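Possible periplasmic protein (Campylobacter jejuni, PDB 3RGC) is a periplasmic SurA-like chaperone that may also have peptidyl-prolyl cis-trans isomerase activity. Local coordinates at residues B[220-223]-B[224-228]; B[59-62]-B[63-67]. All blocks are in the same frame, centred on the assembly; numbering follows the deposited sequence.

Contact 1 of 2, residues B[220-223]-B[224-228]; sequences EVLN and AYVSE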
# COMPACT_ATOMS: atom_id res chain seq x y z
N GLU B 220 -6.76 -13.93 -0.37
CA GLU B 220 -6.30 -13.93 1.01
C GLU B 220 -6.48 -15.30 1.64
O GLU B 220 -5.62 -15.79 2.38
CB GLU B 220 -7.06 -12.86 1.82
CG GLU B 220 -6.73 -11.41 1.44
CD GLU B 220 -7.16 -11.04 0.02
OE1 GLU B 220 -8.17 -11.58 -0.47
OE2 GLU B 220 -6.47 -10.20 -0.61
N VAL B 221 -7.61 -15.94 1.34
CA VAL B 221 -7.91 -17.27 1.85
C VAL B 221 -6.88 -18.26 1.35
O VAL B 221 -6.42 -19.13 2.11
CB VAL B 221 -9.33 -17.75 1.46
CG1 VAL B 221 -10.36 -16.69 1.81
CG2 VAL B 221 -9.39 -18.09 -0.00
N LEU B 222 -6.48 -18.13 0.09
CA LEU B 222 -5.54 -19.08 -0.47
C LEU B 222 -4.20 -19.00 0.27
O LEU B 222 -3.63 -20.02 0.62
CB LEU B 222 -5.36 -18.89 -1.97
CG LEU B 222 -4.52 -19.98 -2.64
CD1 LEU B 222 -5.07 -21.36 -2.28
CD2 LEU B 222 -4.48 -19.79 -4.15
N ASN B 223 -3.72 -17.79 0.53
CA ASN B 223 -2.46 -17.66 1.27
C ASN B 223 -2.57 -18.22 2.69
O ASN B 223 -1.67 -18.92 3.17
CB ASN B 223 -1.99 -16.21 1.28
CG ASN B 223 -1.76 -15.66 -0.12
OD1 ASN B 223 -1.42 -16.39 -1.04
ND2 ASN B 223 -1.96 -14.35 -0.28
N ALA B 224 -3.67 -17.93 3.36
CA ALA B 224 -3.91 -18.40 4.72
C ALA B 224 -4.11 -19.92 4.77
O ALA B 224 -3.62 -20.60 5.68
CB ALA B 224 -5.12 -17.70 5.32
N TYR B 225 -4.82 -20.45 3.78
CA TYR B 225 -5.04 -21.88 3.69
C TYR B 225 -3.70 -22.58 3.55
O TYR B 225 -3.40 -23.54 4.24
CB TYR B 225 -5.93 -22.20 2.50
CG TYR B 225 -6.23 -23.65 2.31
CD1 TYR B 225 -6.50 -24.47 3.41
CD2 TYR B 225 -6.29 -24.21 1.04
CE1 TYR B 225 -6.80 -25.82 3.24
CE2 TYR B 225 -6.59 -25.55 0.85
CZ TYR B 225 -6.85 -26.35 1.96
OH TYR B 225 -7.15 -27.68 1.78
N VAL B 226 -2.89 -22.07 2.64
CA VAL B 226 -1.57 -22.61 2.40
C VAL B 226 -0.66 -22.43 3.62
O VAL B 226 0.04 -23.35 4.03
CB VAL B 226 -0.93 -21.95 1.17
CG1 VAL B 226 0.55 -22.31 1.07
CG2 VAL B 226 -1.70 -22.35 -0.09
N SER B 227 -0.67 -21.24 4.20
CA SER B 227 0.09 -21.01 5.43
C SER B 227 -0.27 -22.04 6.51
O SER B 227 0.60 -22.64 7.13
CB SER B 227 -0.16 -19.60 5.98
OG SER B 227 -0.37 -19.64 7.38
N GLU B 228 -1.57 -22.25 6.72
CA GLU B 228 -2.01 -23.22 7.71
C GLU B 228 -1.62 -24.65 7.39
O GLU B 228 -1.28 -25.43 8.30
CB GLU B 228 -3.51 -23.15 7.92
CG GLU B 228 -4.00 -24.29 8.79
CD GLU B 228 -5.26 -23.94 9.55
OE1 GLU B 228 -5.77 -22.81 9.37
OE2 GLU B 228 -5.72 -24.79 10.33

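Contact 2 of 2, residues B[59-62]-B[63-67]; sequences DAIN and KMLAQ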
# COMPACT_ATOMS: atom_id res chain seq x y z
N ASP B 59 26.07 -13.48 3.43
CA ASP B 59 25.14 -13.05 2.42
C ASP B 59 23.81 -12.69 3.07
O ASP B 59 23.13 -11.76 2.65
CB ASP B 59 24.92 -14.12 1.35
CG ASP B 59 23.92 -13.66 0.29
OD1 ASP B 59 24.10 -12.53 -0.21
OD2 ASP B 59 22.97 -14.41 -0.02
N ALA B 60 23.43 -13.44 4.10
CA ALA B 60 22.16 -13.20 4.77
C ALA B 60 22.23 -11.93 5.60
O ALA B 60 21.25 -11.18 5.70
CB ALA B 60 21.79 -14.38 5.64
N ILE B 61 23.40 -11.66 6.19
CA ILE B 61 23.58 -10.41 6.92
C ILE B 61 23.33 -9.21 6.01
O ILE B 61 22.54 -8.32 6.35
CB ILE B 61 24.97 -10.28 7.58
CG1 ILE B 61 25.26 -11.45 8.53
CG2 ILE B 61 25.07 -8.95 8.32
CD1 ILE B 61 24.37 -11.52 9.74
N ASN B 62 24.01 -9.16 4.86
CA ASN B 62 23.81 -8.05 3.93
C ASN B 62 22.34 -7.84 3.52
O ASN B 62 21.86 -6.71 3.45
CB ASN B 62 24.68 -8.22 2.69
CG ASN B 62 26.16 -8.32 3.02
OD1 ASN B 62 26.63 -7.72 3.99
ND2 ASN B 62 26.90 -9.09 2.23
N LYS B 63 21.63 -8.92 3.23
CA LYS B 63 20.23 -8.83 2.86
C LYS B 63 19.38 -8.24 3.98
O LYS B 63 18.41 -7.53 3.71
CB LYS B 63 19.69 -10.21 2.50
CG LYS B 63 20.13 -10.76 1.16
CD LYS B 63 19.53 -12.16 1.02
CE LYS B 63 19.84 -12.83 -0.31
NZ LYS B 63 19.16 -14.16 -0.37
N MET B 64 19.72 -8.55 5.23
CA MET B 64 19.03 -7.96 6.37
C MET B 64 19.35 -6.46 6.48
O MET B 64 18.45 -5.65 6.73
CB MET B 64 19.37 -8.71 7.66
CG MET B 64 18.77 -8.14 8.95
SD MET B 64 20.03 -7.57 10.10
CE MET B 64 20.17 -5.87 9.60
N LEU B 65 20.62 -6.09 6.27
CA LEU B 65 21.02 -4.68 6.18
C LEU B 65 20.20 -3.90 5.15
O LEU B 65 19.62 -2.86 5.48
CB LEU B 65 22.51 -4.53 5.84
CG LEU B 65 23.56 -5.13 6.81
CD1 LEU B 65 24.99 -4.78 6.38
CD2 LEU B 65 23.33 -4.74 8.26
N ALA B 66 20.15 -4.38 3.91
CA ALA B 66 19.38 -3.68 2.86
C ALA B 66 17.89 -3.55 3.23
O ALA B 66 17.30 -2.47 3.11
CB ALA B 66 19.53 -4.38 1.52
N GLN B 67 17.29 -4.64 3.68
CA GLN B 67 15.89 -4.63 4.09
C GLN B 67 15.62 -3.60 5.19
O GLN B 67 14.49 -3.14 5.34
CB GLN B 67 15.44 -6.04 4.53
CG GLN B 67 15.34 -7.04 3.37
CD GLN B 67 15.43 -8.50 3.82
OE1 GLN B 67 15.51 -8.80 5.01
NE2 GLN B 67 15.41 -9.42 2.85

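Contact 1 of 2, residues B[220-223]-B[224-228]
L222 lays its CD1 methyl against CG2 of V226, 4.1 Å away, one turn further along the alpha-helix 218-244, the long helix that follows the last strand of the four-stranded antiparallel sheet. This i to i+4 pair is the one apolar side-chain contact between residues 220-223 and 224-228. L222 carries CG anti to its own N (chi1 -172°), and from there the CD1 branch runs on toward V226, whose side chain it meets at a slant. On V226 the roles of the two methyls differ: CG1 is the branch anti to N, while CG2, beside N, turns toward the N-terminal end of the helix, where it also comes 3.1 Å from the carbonyl O of L222. That same oxygen accepts the N-H of V226.

Four successive backbone bonds of the i to i+4 kind tie the two halves of this stretch together. Y225 N to V221 O and S227 N to N223 O are the shorter ones, both 2.7 Å, whereas V226 N lies 3.0 Å from L222 O and A224 N lies 3.1 Å from E220 O.

The neighbouring faces of the helix serve other parts of the chain. V221, the buried residue here, packs on A119 and F123 of helix 116-125 and on F130, which A224 touches as well. Y225 reaches out to the same helix, its ring meeting that of F122 with the planes inclined at about 40°, and its OH is hydrogen-bonded to OD2 of D113. The stretch thus seats helix 218-244 against helix 116-125 and the loops at its ends, with E220, N223 and S227 on the exposed side. At the base of the tyrosine, CB of Y225 sits 3.1 Å from the carbonyl O of V221.

Contact 2 of 2, residues B[59-62]-B[63-67]
The amphipathic helix 54-67, part of the SurA-like N-terminal region, joins residues 59-62 to 63-67 through its last turns, with a charged pair on one face and an aliphatic pair on another. On the exposed face D59 and K63 form an i to i+4 salt bridge that is long, OD2 of D59 to NZ of K63 being 3.8 Å. The carboxylate is nearer to the methylene before the amine, OD2 of D59 to CE of K63 3.5 Å. K63 sets CG beside its own N (chi1 -74°) and is extended from there, which carries its chain back along the preceding turn, CG passing 3.5 Å from the carbonyl O of D59. At this spacing the attraction is probably weak.

On the buried side I61 and L65 touch only loosely, CG2 of I61 to CG of L65 4.4 Å. Both reach other helices: I61 lies on F89 and F93 of helix 86-107, A60 packs beside it on F93 and L97, and L65 touches L72 and F75 of helix 72-81. These two turns therefore lie between helices 72-81 and 86-107.

Beneath the side chains, backbone bonds run from K63, M64, L65 and A66 to the carbonyls four residues earlier. The one from K63 N to D59 O is stretched to 3.3 Å, while A66 N reaches N62 O at 2.9 Å. OD1 of N62, at the end of its side chain, stands 4.1 Å from CD1 of L65.

Contacts 1 and 2 are both one-turn contacts within a single helix, but in different helices, 218-244 and 54-67, with centres about 27 Å apart and nearest atoms about 18 Å apart, without touching. Contact 1 lies mainly at the surface and its side-chain link is purely aliphatic; one polar link to the rest of the chain is the Y225 hydroxyl, bonded to D113. Contact 2 is partly buried and splits its chemistry, a long, weak ion pair on the solvent side and aliphatic contact on the inner side. Each turns its inner face to apolar residues, many of them phenylalanines, of helix 116-125 and adjoining loops in contact 1 and of helices 72-81 and 86-107 in contact 2.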